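Local atomic coordinates of halogenase PltM (Pseudomonas fluorescens, PDB entry 6BZN), a protein that halogenates phenolic compounds with versatile use of halides and substrates, as a flavoprotein that binds FAD and is probably a flavin-dependent monooxygenase. Residues S111-Q116 with L249-E254; E255-V260 with G277-N282; R201-R206 with F336-Q341; I27-G32 with D191-G196. One frame throughout, in Å; residues are numbered along the deposited sequence.

The four contacts fall into two pairs. Contacts 1 and 2 lie side by side in the mixed sheet, their centres about 9 Å apart, and the backbones of strands 248-253 and 256-262 join them. Contacts 3 and 4, with centres about 10 Å apart, meet in the parallel sheet, where Asp191 N and O probably hydrogen-bond Cys337 O and Leu339 N. The pairs are well separated: contacts 1 and 3 have centres about 34 Å apart. No FAD is bound in this model. Residues that bind it in other structures of the protein lie in contact 4 (Gly196) and, at distinct FAD positions, in contact 3 (Arg201, Gln341). In contact 2, the side chain of Trp259 comes within about 4 Å of that of FAD-binding Val62.

Contact 1: residues S111-Q116 with L249-E254; sequences SFAWHQ and LHHIFE
Ser111 to Trp114 pair in parallel register with Leu249 to Ile252, Ser111 opposite Leu249. The backbone ladder runs from His250 N to Ser111 O, Ala113 N to His250 O, Ile252 N to Ala113 O (2.9 Å) and His115 N to Ile252 O. Ser111 O takes a second bond, from His250 ND1 (2.9 Å). The two donors reach it from opposite faces of its carbonyl plane, and the second fixes the turn of the imidazole. Phe112 and His250 form an offset stack, centroids 4.3 Å apart and planes at 23°. Both CG atoms sit beside their backbone N (chi1 -58° and -56°), which sends the rings out side by side. Beside Ala113, on the face of His251, His115 NE2 and His251 ND1 share a hydrogen bond of 3.0 Å; Ser121 holds His115 ND1. Trp114 CD1 also lies 4.0 Å from Ile252 CG1, an apolar contact. Strand 126-131 flanks 109-114, strand 256-262 flanks 248-253, and helix 303-306 packs against the two bonded histidines.

Contact 2: residues E255-V260 with G277-N282; sequences EGWLWV and GFQFNN
Strand 256-260 runs antiparallel to strand 277-281, with the axes 4.6 Å apart and their directions at 169°. Trp257 and Gln279 form a hydrogen-bonded pair: Gln279 N reaches Trp257 O at 2.8 Å, and Trp257 N reaches Gln279 O at 3.0 Å. Asn281 N to Glu255 O and Trp259 N to Gly277 O add further bonds. The indole of Trp259 lies flat over Gly277. Its CG sits between the backbone N and the carbonyl carbon (chi1 80°), which folds the ring across toward the other strand. Gly277 CA stands 3.4 Å from the centroid of the Trp259 six-membered ring, 8° off the normal, a CH-pi contact. A CB on Gly277 would clash with Trp259 CH2, so the absence of a side chain permits this closeness. Ser275 OG hydrogen-bonds Trp259 NE1. An alanine in place of Trp259 would lose the indole and is likely to uncover Gly277 and leave Ser275 without this partner. The side chain of Gln279 reaches over one face of the Trp257 ring. On the face of Leu258, Phe278 and Phe280, Leu258 CB meets Phe278 CB at 3.9 Å. Glu255 CG lies 3.9 Å from Phe280 CD1. Together strands 256-262 and 273-281 make a beta hairpin within the mixed sheet, and its Trp259 end borders Val62 of the FAD site.

Contact 3: residues R201-R206 with F336-Q341; sequences RQLGLR and FCLLPQ
Leu203 meets Phe336 from the opposite direction, methyl against ring. From its CB, the Leu203 chain leads toward the strand, with CG beside the backbone N and anti to the carbonyl carbon (chi1 -70°). CB and CG make no close approach across the contact. At CG the chain forks, and the CD1 branch makes the close contact. It stands over one face of the Phe336 ring, 3.6 Å from the centroid and 20° off the normal, a CH-pi contact. It is offset toward the rim, where Leu203 CD1 comes to 3.4 Å from Phe336 CE1. The same methyl reaches Leu338 CD1 at 4.3 Å. Leu203 CD2 comes only to 4.2 Å from Phe336 CE2. Leu205 packs beside it: its CD1 lies 4.2 Å from Phe336 CE1 and 4.4 Å from Leu338 CD2. The contact is apolar here. At the other end, Arg206 passes near Gln341 but finds its strongest partner in Ala342 O, through NH2. Its guanidinium also makes a cation-pi contact with Tyr326. The arrangement joins the end of helix 198-203 to strand 336-338, an outermost strand of the parallel Rossmann-like sheet. Arg201 and Gln341 bind FAD in another structure of this protein; none is bound here.

Contact 4: residues I27-G32 with D191-G196; sequences IIIGSG and DAAAQG
Ile29 and Asp191 form a parallel bridge where strands 24-29 and 188-191 end, and the tight part of the contact lies just beyond. Ala192 N donates to Ile29 O at 2.7 Å, in the carbonyl plane, with a bent N-H...O angle of 135°. The methyl of Ala192 is close to the same oxygen, with CB 3.1 Å from Ile29 O, and it also rests on Ile28, CB to CG2 3.8 Å. At Gly30 a CB would strike Ala192 O, and the backbone angles (phi 107°) themselves call for glycine. Asp191 shapes the turn that follows. With CG anti to the backbone N (chi1 -165°), its OD1 accepts from Ala193 N at 2.9 Å, an Asx turn. Its other oxygen, OD2, is hydrogen-bonded to Ser197 OG. An alanine at Asp191 would remove both carboxylate oxygens and is likely to deprive Ala193 N and Ser197 OG of these mates, leaving the turn freer to move. The looser side is toward Ala193, where Ile29 CG2 lies 4.5 Å from Ala193 CB. Past it the chain departs toward exposed Gln195 and Gly196. Gly30 and Gly32 are consistent with the glycine-rich turn of a Rossmann-type FAD fold; Ile33 and Ala34, opening helix 33-44, bind FAD in another structure. Strand 24-29 runs between strands 49-52 and 188-191, and Pro198 of helix 198-203 touches Ile29 and Asp191.

Contact 1: residues S111-Q116 with L249-E254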
loop_
_atom_site.group_PDB
_atom_site.type_symbol
_atom_site.label_atom_id
_atom_site.label_comp_id
_atom_site.label_asym_id
_atom_site.label_seq_id
_atom_site.Cartn_x
_atom_site.Cartn_y
_atom_site.Cartn_z
ATOM N N SER A 111 -9.876 -6.974 8.755
ATOM C CA SER A 111 -10.194 -8.035 9.694
ATOM C C SER A 111 -9.113 -9.107 9.627
ATOM O O SER A 111 -8.493 -9.331 8.572
ATOM C CB SER A 111 -11.566 -8.639 9.408
ATOM O OG SER A 111 -11.612 -9.213 8.121
ATOM N N PHE A 112 -8.888 -9.751 10.768
ATOM C CA PHE A 112 -7.835 -10.746 10.914
ATOM C C PHE A 112 -8.410 -11.957 11.618
ATOM O O PHE A 112 -8.973 -11.804 12.693
ATOM C CB PHE A 112 -6.662 -10.177 11.722
ATOM C CG PHE A 112 -6.056 -8.940 11.112
ATOM C CD1 PHE A 112 -6.593 -7.686 11.373
ATOM C CD2 PHE A 112 -4.984 -9.032 10.239
ATOM C CE1 PHE A 112 -6.053 -6.551 10.793
ATOM C CE2 PHE A 112 -4.444 -7.900 9.648
ATOM C CZ PHE A 112 -4.967 -6.656 9.932
ATOM N N ALA A 113 -8.292 -13.139 11.011
ATOM C CA ALA A 113 -8.721 -14.394 11.619
ATOM C C ALA A 113 -7.523 -15.321 11.680
ATOM O O ALA A 113 -6.840 -15.527 10.668
ATOM C CB ALA A 113 -9.830 -15.024 10.800
ATOM N N TRP A 114 -7.247 -15.856 12.872
ATOM C CA TRP A 114 -6.032 -16.631 13.129
ATOM C C TRP A 114 -6.339 -18.127 13.088
ATOM O O TRP A 114 -7.446 -18.568 13.458
ATOM C CB TRP A 114 -5.430 -16.225 14.481
ATOM C CG TRP A 114 -4.163 -16.940 14.870
ATOM C CD1 TRP A 114 -2.876 -16.583 14.559
ATOM C CD2 TRP A 114 -4.068 -18.132 15.640
ATOM N NE1 TRP A 114 -1.991 -17.483 15.089
ATOM C CE2 TRP A 114 -2.693 -18.439 15.770
ATOM C CE3 TRP A 114 -5.011 -18.966 16.254
ATOM C CZ2 TRP A 114 -2.239 -19.550 16.484
ATOM C CZ3 TRP A 114 -4.559 -20.077 16.967
ATOM C CH2 TRP A 114 -3.186 -20.360 17.070
ATOM N N HIS A 115 -5.366 -18.898 12.631
ATOM C CA HIS A 115 -5.489 -20.354 12.461
ATOM C C HIS A 115 -4.210 -21.033 12.842
ATOM O O HIS A 115 -3.154 -20.401 12.885
ATOM C CB HIS A 115 -5.774 -20.708 11.019
ATOM C CG HIS A 115 -6.884 -19.917 10.437
ATOM N ND1 HIS A 115 -8.196 -20.318 10.507
ATOM C CD2 HIS A 115 -6.887 -18.708 9.837
ATOM C CE1 HIS A 115 -8.961 -19.406 9.940
ATOM N NE2 HIS A 115 -8.189 -18.416 9.537
ATOM N N GLN A 116 -4.294 -22.328 13.097
ATOM C CA GLN A 116 -3.112 -23.124 13.311
ATOM C C GLN A 116 -3.315 -24.512 12.768
ATOM O O GLN A 116 -4.437 -25.028 12.752
ATOM C CB GLN A 116 -2.715 -23.167 14.792
ATOM C CG GLN A 116 -3.552 -24.069 15.680
ATOM C CD GLN A 116 -2.891 -24.341 17.022
ATOM O OE1 GLN A 116 -3.516 -24.175 18.043
ATOM N NE2 GLN A 116 -1.613 -24.728 17.013
ATOM N N LEU A 249 -10.001 -9.036 4.487
ATOM C CA LEU A 249 -9.888 -10.143 5.413
ATOM C C LEU A 249 -8.514 -10.780 5.272
ATOM O O LEU A 249 -8.098 -11.129 4.155
ATOM C CB LEU A 249 -11.006 -11.143 5.137
ATOM C CG LEU A 249 -10.954 -12.542 5.730
ATOM C CD1 LEU A 249 -10.819 -12.500 7.242
ATOM C CD2 LEU A 249 -12.216 -13.283 5.304
ATOM N N HIS A 250 -7.834 -10.919 6.410
ATOM C CA HIS A 250 -6.503 -11.493 6.505
ATOM C C HIS A 250 -6.613 -12.769 7.328
ATOM O O HIS A 250 -6.913 -12.702 8.526
ATOM C CB HIS A 250 -5.566 -10.535 7.254
ATOM C CG HIS A 250 -5.466 -9.161 6.663
ATOM N ND1 HIS A 250 -6.493 -8.246 6.715
ATOM C CD2 HIS A 250 -4.428 -8.523 6.070
ATOM C CE1 HIS A 250 -6.107 -7.117 6.141
ATOM N NE2 HIS A 250 -4.858 -7.261 5.738
ATOM N N HIS A 251 -6.400 -13.922 6.701
ATOM C CA HIS A 251 -6.298 -15.183 7.423
ATOM C C HIS A 251 -4.834 -15.372 7.740
ATOM O O HIS A 251 -4.019 -15.469 6.818
ATOM C CB HIS A 251 -6.782 -16.332 6.563
ATOM C CG HIS A 251 -8.255 -16.356 6.386
ATOM N ND1 HIS A 251 -9.123 -16.555 7.434
ATOM C CD2 HIS A 251 -9.022 -16.220 5.283
ATOM C CE1 HIS A 251 -10.364 -16.537 6.989
ATOM N NE2 HIS A 251 -10.323 -16.345 5.686
ATOM N N ILE A 252 -4.495 -15.386 9.027
ATOM C CA ILE A 252 -3.101 -15.380 9.456
ATOM C C ILE A 252 -2.776 -16.689 10.171
ATOM O O ILE A 252 -3.648 -17.314 10.803
ATOM C CB ILE A 252 -2.763 -14.138 10.316
ATOM C CG1 ILE A 252 -3.666 -14.050 11.565
ATOM C CG2 ILE A 252 -2.935 -12.876 9.482
ATOM C CD1 ILE A 252 -3.225 -13.034 12.604
ATOM N N PHE A 253 -1.528 -17.120 10.042
ATOM C CA PHE A 253 -1.069 -18.359 10.645
ATOM C C PHE A 253 0.440 -18.261 10.742
ATOM O O PHE A 253 1.035 -17.330 10.208
ATOM C CB PHE A 253 -1.531 -19.565 9.809
ATOM C CG PHE A 253 -1.421 -19.342 8.333
ATOM C CD1 PHE A 253 -0.230 -19.599 7.678
ATOM C CD2 PHE A 253 -2.497 -18.843 7.602
ATOM C CE1 PHE A 253 -0.111 -19.382 6.314
ATOM C CE2 PHE A 253 -2.382 -18.603 6.250
ATOM C CZ PHE A 253 -1.185 -18.867 5.608
ATOM N N GLU A 254 1.071 -19.209 11.430
ATOM C CA GLU A 254 2.474 -19.041 11.814
ATOM C C GLU A 254 3.438 -18.664 10.668
ATOM O O GLU A 254 4.292 -17.816 10.855
ATOM C CB GLU A 254 3.002 -20.292 12.527
ATOM C CG GLU A 254 4.359 -20.033 13.179
ATOM C CD GLU A 254 5.015 -21.269 13.732
ATOM O OE1 GLU A 254 6.269 -21.262 13.780
ATOM O OE2 GLU A 254 4.292 -22.225 14.117
HETATM O O HOH W 1 -0.439 -20.837 13.226
#

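Contact 2: residues E255-V260 with G277-N282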
loop_
_atom_site.group_PDB
_atom_site.type_symbol
_atom_site.label_atom_id
_atom_site.label_comp_id
_atom_site.label_asym_id
_atom_site.label_seq_id
_atom_site.Cartn_x
_atom_site.Cartn_y
_atom_site.Cartn_z
ATOM N N GLU A 255 3.277 -19.287 9.508
ATOM C CA GLU A 255 4.238 -19.172 8.399
ATOM C C GLU A 255 3.830 -18.182 7.316
ATOM O O GLU A 255 4.549 -18.006 6.329
ATOM C CB GLU A 255 4.536 -20.555 7.774
ATOM C CG GLU A 255 3.429 -21.192 6.943
ATOM C CD GLU A 255 2.408 -21.992 7.744
ATOM O OE1 GLU A 255 2.365 -21.878 8.984
ATOM O OE2 GLU A 255 1.630 -22.750 7.127
ATOM N N GLY A 256 2.687 -17.530 7.486
ATOM C CA GLY A 256 2.166 -16.699 6.422
ATOM C C GLY A 256 0.761 -16.203 6.604
ATOM O O GLY A 256 0.189 -16.256 7.692
ATOM N N TRP A 257 0.200 -15.713 5.510
ATOM C CA TRP A 257 -1.164 -15.225 5.524
ATOM C C TRP A 257 -1.794 -15.244 4.143
ATOM O O TRP A 257 -1.092 -15.344 3.124
ATOM C CB TRP A 257 -1.216 -13.826 6.131
ATOM C CG TRP A 257 -0.683 -12.704 5.290
ATOM C CD1 TRP A 257 0.634 -12.383 5.061
ATOM C CD2 TRP A 257 -1.463 -11.707 4.615
ATOM N NE1 TRP A 257 0.707 -11.257 4.274
ATOM C CE2 TRP A 257 -0.564 -10.818 3.993
ATOM C CE3 TRP A 257 -2.841 -11.486 4.467
ATOM C CZ2 TRP A 257 -1.003 -9.728 3.222
ATOM C CZ3 TRP A 257 -3.270 -10.407 3.735
ATOM C CH2 TRP A 257 -2.356 -9.539 3.109
ATOM N N LEU A 258 -3.120 -15.172 4.132
ATOM C CA LEU A 258 -3.908 -15.152 2.909
ATOM C C LEU A 258 -4.955 -14.038 2.991
ATOM O O LEU A 258 -5.619 -13.853 4.032
ATOM C CB LEU A 258 -4.548 -16.530 2.663
ATOM C CG LEU A 258 -5.556 -16.696 1.509
ATOM C CD1 LEU A 258 -5.574 -18.123 0.962
ATOM C CD2 LEU A 258 -6.975 -16.306 1.935
ATOM N N TRP A 259 -5.118 -13.310 1.892
ATOM C CA TRP A 259 -6.133 -12.263 1.808
ATOM C C TRP A 259 -7.357 -12.714 1.032
ATOM O O TRP A 259 -7.234 -13.465 0.068
ATOM C CB TRP A 259 -5.553 -10.977 1.211
ATOM C CG TRP A 259 -5.378 -10.834 -0.320
ATOM C CD1 TRP A 259 -6.358 -10.801 -1.277
ATOM C CD2 TRP A 259 -4.148 -10.591 -1.012
ATOM N NE1 TRP A 259 -5.808 -10.565 -2.524
ATOM C CE2 TRP A 259 -4.454 -10.439 -2.389
ATOM C CE3 TRP A 259 -2.807 -10.489 -0.604
ATOM C CZ2 TRP A 259 -3.471 -10.192 -3.361
ATOM C CZ3 TRP A 259 -1.823 -10.256 -1.582
ATOM C CH2 TRP A 259 -2.162 -10.116 -2.936
ATOM N N VAL A 260 -8.520 -12.225 1.476
ATOM C CA VAL A 260 -9.777 -12.331 0.764
ATOM C C VAL A 260 -10.293 -10.895 0.616
ATOM O O VAL A 260 -10.668 -10.239 1.604
ATOM C CB VAL A 260 -10.784 -13.227 1.516
ATOM C CG1 VAL A 260 -12.069 -13.388 0.718
ATOM C CG2 VAL A 260 -10.171 -14.593 1.803
ATOM N N GLY A 277 -4.703 -13.661 -2.406
ATOM C CA GLY A 277 -3.242 -13.714 -2.400
ATOM C C GLY A 277 -2.774 -14.427 -1.166
ATOM O O GLY A 277 -3.301 -14.171 -0.088
ATOM N N PHE A 278 -1.825 -15.343 -1.294
ATOM C CA PHE A 278 -1.224 -15.952 -0.099
ATOM C C PHE A 278 0.281 -15.794 -0.094
ATOM O O PHE A 278 0.939 -15.879 -1.148
ATOM C CB PHE A 278 -1.690 -17.400 0.169
ATOM C CG PHE A 278 -1.342 -18.405 -0.891
ATOM C CD1 PHE A 278 -2.141 -18.553 -2.030
ATOM C CD2 PHE A 278 -0.283 -19.277 -0.707
ATOM C CE1 PHE A 278 -1.838 -19.508 -2.989
ATOM C CE2 PHE A 278 0.018 -20.241 -1.664
ATOM C CZ PHE A 278 -0.764 -20.361 -2.800
ATOM N N GLN A 279 0.800 -15.497 1.102
ATOM C CA GLN A 279 2.181 -15.103 1.295
ATOM C C GLN A 279 2.819 -15.994 2.324
ATOM O O GLN A 279 2.182 -16.309 3.335
ATOM C CB GLN A 279 2.280 -13.665 1.825
ATOM C CG GLN A 279 1.932 -12.560 0.830
ATOM C CD GLN A 279 0.518 -12.634 0.281
ATOM O OE1 GLN A 279 0.315 -12.777 -0.923
ATOM N NE2 GLN A 279 -0.474 -12.544 1.166
ATOM N N PHE A 280 4.070 -16.379 2.086
ATOM C CA PHE A 280 4.856 -17.109 3.082
ATOM C C PHE A 280 6.091 -16.332 3.525
ATOM O O PHE A 280 6.772 -15.713 2.727
ATOM C CB PHE A 280 5.298 -18.477 2.543
ATOM C CG PHE A 280 4.162 -19.405 2.252
ATOM C CD1 PHE A 280 3.354 -19.874 3.291
ATOM C CD2 PHE A 280 3.908 -19.836 0.958
ATOM C CE1 PHE A 280 2.298 -20.745 3.033
ATOM C CE2 PHE A 280 2.864 -20.700 0.693
ATOM C CZ PHE A 280 2.051 -21.152 1.729
ATOM N N ASN A 281 6.354 -16.399 4.823
ATOM C CA ASN A 281 7.634 -16.074 5.396
ATOM C C ASN A 281 8.623 -17.157 4.953
ATOM O O ASN A 281 8.552 -18.297 5.415
ATOM C CB ASN A 281 7.507 -16.039 6.921
ATOM C CG ASN A 281 8.801 -15.693 7.613
ATOM O OD1 ASN A 281 9.849 -15.602 6.988
ATOM N ND2 ASN A 281 8.729 -15.482 8.918
ATOM N N ASN A 282 9.548 -16.791 4.066
ATOM C CA ASN A 282 10.490 -17.758 3.470
ATOM C C ASN A 282 11.450 -18.355 4.508
ATOM O O ASN A 282 11.999 -19.438 4.294
ATOM C CB ASN A 282 11.299 -17.115 2.341
ATOM C CG ASN A 282 10.476 -16.837 1.086
ATOM O OD1 ASN A 282 9.683 -17.665 0.646
ATOM N ND2 ASN A 282 10.716 -15.688 0.469
#

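Contact 3: residues R201-R206 with F336-Q341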
loop_
_atom_site.group_PDB
_atom_site.type_symbol
_atom_site.label_atom_id
_atom_site.label_comp_id
_atom_site.label_asym_id
_atom_site.label_seq_id
_atom_site.Cartn_x
_atom_site.Cartn_y
_atom_site.Cartn_z
ATOM N N ARG A 201 17.375 -0.651 -12.297
ATOM C CA ARG A 201 18.342 -1.634 -12.819
ATOM C C ARG A 201 19.622 -0.938 -13.271
ATOM O O ARG A 201 20.719 -1.357 -12.907
ATOM C CB ARG A 201 17.746 -2.462 -13.968
ATOM C CG ARG A 201 16.591 -3.371 -13.562
ATOM C CD ARG A 201 16.224 -4.369 -14.653
ATOM N NE ARG A 201 15.911 -3.701 -15.922
ATOM C CZ ARG A 201 14.694 -3.499 -16.451
ATOM N NH1 ARG A 201 13.571 -3.921 -15.859
ATOM N NH2 ARG A 201 14.601 -2.858 -17.619
ATOM N N GLN A 202 19.495 0.161 -14.012
ATOM C CA GLN A 202 20.691 0.795 -14.589
ATOM C C GLN A 202 21.501 1.613 -13.568
ATOM O O GLN A 202 22.704 1.818 -13.750
ATOM C CB GLN A 202 20.311 1.621 -15.811
ATOM C CG GLN A 202 19.933 3.067 -15.544
ATOM C CD GLN A 202 19.524 3.790 -16.813
ATOM O OE1 GLN A 202 18.880 3.207 -17.680
ATOM N NE2 GLN A 202 19.929 5.049 -16.945
ATOM N N LEU A 203 20.854 2.078 -12.495
ATOM C CA LEU A 203 21.522 2.933 -11.514
ATOM C C LEU A 203 22.182 2.181 -10.384
ATOM O O LEU A 203 22.941 2.778 -9.631
ATOM C CB LEU A 203 20.548 3.941 -10.910
ATOM C CG LEU A 203 20.064 5.053 -11.847
ATOM C CD1 LEU A 203 18.909 5.783 -11.189
ATOM C CD2 LEU A 203 21.200 5.990 -12.182
ATOM N N GLY A 204 21.868 0.903 -10.235
ATOM C CA GLY A 204 22.495 0.077 -9.226
ATOM C C GLY A 204 22.128 0.451 -7.803
ATOM O O GLY A 204 22.970 0.360 -6.908
ATOM N N LEU A 205 20.884 0.890 -7.582
ATOM C CA LEU A 205 20.481 1.336 -6.240
ATOM C C LEU A 205 19.727 0.283 -5.413
ATOM O O LEU A 205 19.627 0.436 -4.204
ATOM C CB LEU A 205 19.656 2.625 -6.319
ATOM C CG LEU A 205 20.294 3.750 -7.151
ATOM C CD1 LEU A 205 19.284 4.829 -7.498
ATOM C CD2 LEU A 205 21.474 4.323 -6.412
ATOM N N ARG A 206 19.223 -0.772 -6.046
ATOM C CA ARG A 206 18.399 -1.757 -5.345
ATOM C C ARG A 206 19.210 -2.834 -4.632
ATOM O O ARG A 206 20.235 -3.306 -5.142
ATOM C CB ARG A 206 17.420 -2.407 -6.309
ATOM C CG ARG A 206 16.376 -3.238 -5.604
ATOM C CD ARG A 206 15.336 -3.735 -6.565
ATOM N NE ARG A 206 14.501 -2.643 -7.055
ATOM C CZ ARG A 206 13.470 -2.813 -7.864
ATOM N NH1 ARG A 206 13.144 -4.032 -8.260
ATOM N NH2 ARG A 206 12.762 -1.757 -8.270
ATOM N N PHE A 336 16.676 12.663 -11.912
ATOM C CA PHE A 336 15.710 11.579 -11.782
ATOM C C PHE A 336 15.145 11.469 -10.384
ATOM O O PHE A 336 15.718 11.956 -9.415
ATOM C CB PHE A 336 16.309 10.228 -12.183
ATOM C CG PHE A 336 17.320 9.696 -11.203
ATOM C CD1 PHE A 336 16.925 8.912 -10.127
ATOM C CD2 PHE A 336 18.665 9.992 -11.349
ATOM C CE1 PHE A 336 17.855 8.410 -9.225
ATOM C CE2 PHE A 336 19.600 9.497 -10.445
ATOM C CZ PHE A 336 19.192 8.713 -9.379
ATOM N N CYS A 337 13.999 10.803 -10.318
ATOM C CA CYS A 337 13.430 10.347 -9.062
ATOM C C CYS A 337 12.755 9.010 -9.321
ATOM O O CYS A 337 12.055 8.839 -10.334
ATOM C CB CYS A 337 12.426 11.350 -8.510
ATOM S SG CYS A 337 11.478 10.729 -7.087
ATOM N N LEU A 338 13.006 8.061 -8.421
ATOM C CA LEU A 338 12.273 6.811 -8.383
ATOM C C LEU A 338 11.109 7.000 -7.429
ATOM O O LEU A 338 11.301 7.392 -6.279
ATOM C CB LEU A 338 13.143 5.663 -7.868
ATOM C CG LEU A 338 14.138 4.999 -8.817
ATOM C CD1 LEU A 338 14.966 5.981 -9.602
ATOM C CD2 LEU A 338 15.005 4.013 -8.055
ATOM N N LEU A 339 9.905 6.720 -7.904
ATOM C CA LEU A 339 8.762 6.666 -7.008
ATOM C C LEU A 339 8.852 5.416 -6.116
ATOM O O LEU A 339 9.710 4.544 -6.334
ATOM C CB LEU A 339 7.459 6.737 -7.803
ATOM C CG LEU A 339 7.095 8.098 -8.395
ATOM C CD1 LEU A 339 5.733 7.971 -9.067
ATOM C CD2 LEU A 339 7.063 9.221 -7.375
ATOM N N PRO A 340 7.996 5.330 -5.077
ATOM C CA PRO A 340 8.197 4.249 -4.095
ATOM C C PRO A 340 8.238 2.827 -4.611
ATOM O O PRO A 340 9.139 2.101 -4.215
ATOM C CB PRO A 340 7.043 4.453 -3.122
ATOM C CG PRO A 340 6.916 5.939 -3.106
ATOM C CD PRO A 340 7.062 6.340 -4.552
ATOM N N GLN A 341 7.338 2.417 -5.501
ATOM C CA GLN A 341 7.405 1.037 -6.029
ATOM C C GLN A 341 8.734 0.705 -6.718
ATOM O O GLN A 341 9.221 -0.430 -6.621
ATOM C CB GLN A 341 6.272 0.750 -7.015
ATOM C CG GLN A 341 4.904 0.635 -6.397
ATOM C CD GLN A 341 4.690 -0.668 -5.628
ATOM O OE1 GLN A 341 4.384 -0.640 -4.435
ATOM N NE2 GLN A 341 4.811 -1.811 -6.316
#

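Contact 4: residues I27-G32 with D191-G196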
loop_
_atom_site.group_PDB
_atom_site.type_symbol
_atom_site.label_atom_id
_atom_site.label_comp_id
_atom_site.label_asym_id
_atom_site.label_seq_id
_atom_site.Cartn_x
_atom_site.Cartn_y
_atom_site.Cartn_z
ATOM N N ILE A 27 9.684 13.150 -18.342
ATOM C CA ILE A 27 9.314 11.820 -18.806
ATOM C C ILE A 27 8.977 10.978 -17.580
ATOM O O ILE A 27 9.688 11.015 -16.557
ATOM C CB ILE A 27 10.429 11.181 -19.655
ATOM C CG1 ILE A 27 10.497 11.891 -21.009
ATOM C CG2 ILE A 27 10.176 9.698 -19.890
ATOM C CD1 ILE A 27 11.795 11.691 -21.761
ATOM N N ILE A 28 7.876 10.237 -17.675
ATOM C CA ILE A 28 7.420 9.350 -16.613
ATOM C C ILE A 28 7.387 7.933 -17.175
ATOM O O ILE A 28 6.731 7.698 -18.181
ATOM C CB ILE A 28 6.019 9.734 -16.113
ATOM C CG1 ILE A 28 6.044 11.142 -15.510
ATOM C CG2 ILE A 28 5.536 8.762 -15.035
ATOM C CD1 ILE A 28 4.681 11.703 -15.196
ATOM N N ILE A 29 8.108 7.012 -16.544
ATOM C CA ILE A 29 8.070 5.602 -16.915
ATOM C C ILE A 29 6.985 4.924 -16.076
ATOM O O ILE A 29 7.059 4.937 -14.849
ATOM C CB ILE A 29 9.415 4.890 -16.690
ATOM C CG1 ILE A 29 10.563 5.621 -17.403
ATOM C CG2 ILE A 29 9.356 3.462 -17.228
ATOM C CD1 ILE A 29 11.903 5.286 -16.794
ATOM N N GLY A 30 5.995 4.326 -16.744
ATOM C CA GLY A 30 4.884 3.624 -16.095
ATOM C C GLY A 30 3.580 4.405 -16.184
ATOM O O GLY A 30 3.523 5.582 -15.818
ATOM N N SER A 31 2.524 3.763 -16.672
ATOM C CA SER A 31 1.252 4.429 -16.875
ATOM C C SER A 31 0.185 3.860 -15.937
ATOM O O SER A 31 -1.007 4.029 -16.210
ATOM C CB SER A 31 0.803 4.272 -18.331
ATOM O OG SER A 31 0.523 2.905 -18.633
ATOM N N GLY A 32 0.610 3.194 -14.855
ATOM C CA GLY A 32 -0.277 2.750 -13.788
ATOM C C GLY A 32 -0.686 3.946 -12.940
ATOM O O GLY A 32 -0.347 5.087 -13.250
ATOM N N ASP A 191 10.634 7.519 -12.436
ATOM C CA ASP A 191 10.359 6.105 -12.576
ATOM C C ASP A 191 9.149 5.735 -11.722
ATOM O O ASP A 191 9.258 5.589 -10.491
ATOM C CB ASP A 191 11.553 5.244 -12.174
ATOM C CG ASP A 191 11.421 3.801 -12.646
ATOM O OD1 ASP A 191 10.282 3.300 -12.827
ATOM O OD2 ASP A 191 12.481 3.167 -12.862
ATOM N N ALA A 192 8.022 5.543 -12.395
ATOM C CA ALA A 192 6.761 5.176 -11.763
ATOM C C ALA A 192 6.427 3.713 -12.038
ATOM O O ALA A 192 5.277 3.301 -11.903
ATOM C CB ALA A 192 5.648 6.087 -12.281
ATOM N N ALA A 193 7.425 2.924 -12.415
ATOM C CA ALA A 193 7.235 1.492 -12.643
ATOM C C ALA A 193 7.360 0.734 -11.301
ATOM O O ALA A 193 7.486 1.329 -10.253
ATOM C CB ALA A 193 8.252 0.998 -13.654
ATOM N N ALA A 194 7.327 -0.587 -11.319
ATOM C CA ALA A 194 7.321 -1.334 -10.052
ATOM C C ALA A 194 8.628 -2.107 -9.913
ATOM O O ALA A 194 9.700 -1.469 -9.919
ATOM C CB ALA A 194 6.075 -2.209 -9.942
ATOM N N GLN A 195 8.571 -3.443 -9.811
ATOM C CA GLN A 195 9.789 -4.239 -9.702
ATOM C C GLN A 195 10.627 -4.161 -10.990
ATOM O O GLN A 195 11.837 -4.368 -10.930
ATOM C CB GLN A 195 9.517 -5.708 -9.295
ATOM C CG GLN A 195 10.701 -6.312 -8.534
ATOM C CD GLN A 195 10.503 -7.747 -8.062
ATOM O OE1 GLN A 195 9.647 -8.032 -7.216
ATOM N NE2 GLN A 195 11.329 -8.656 -8.576
ATOM N N GLY A 196 9.992 -3.824 -12.124
ATOM C CA GLY A 196 10.694 -3.615 -13.401
ATOM C C GLY A 196 11.271 -2.225 -13.665
ATOM O O GLY A 196 11.561 -1.885 -14.807
#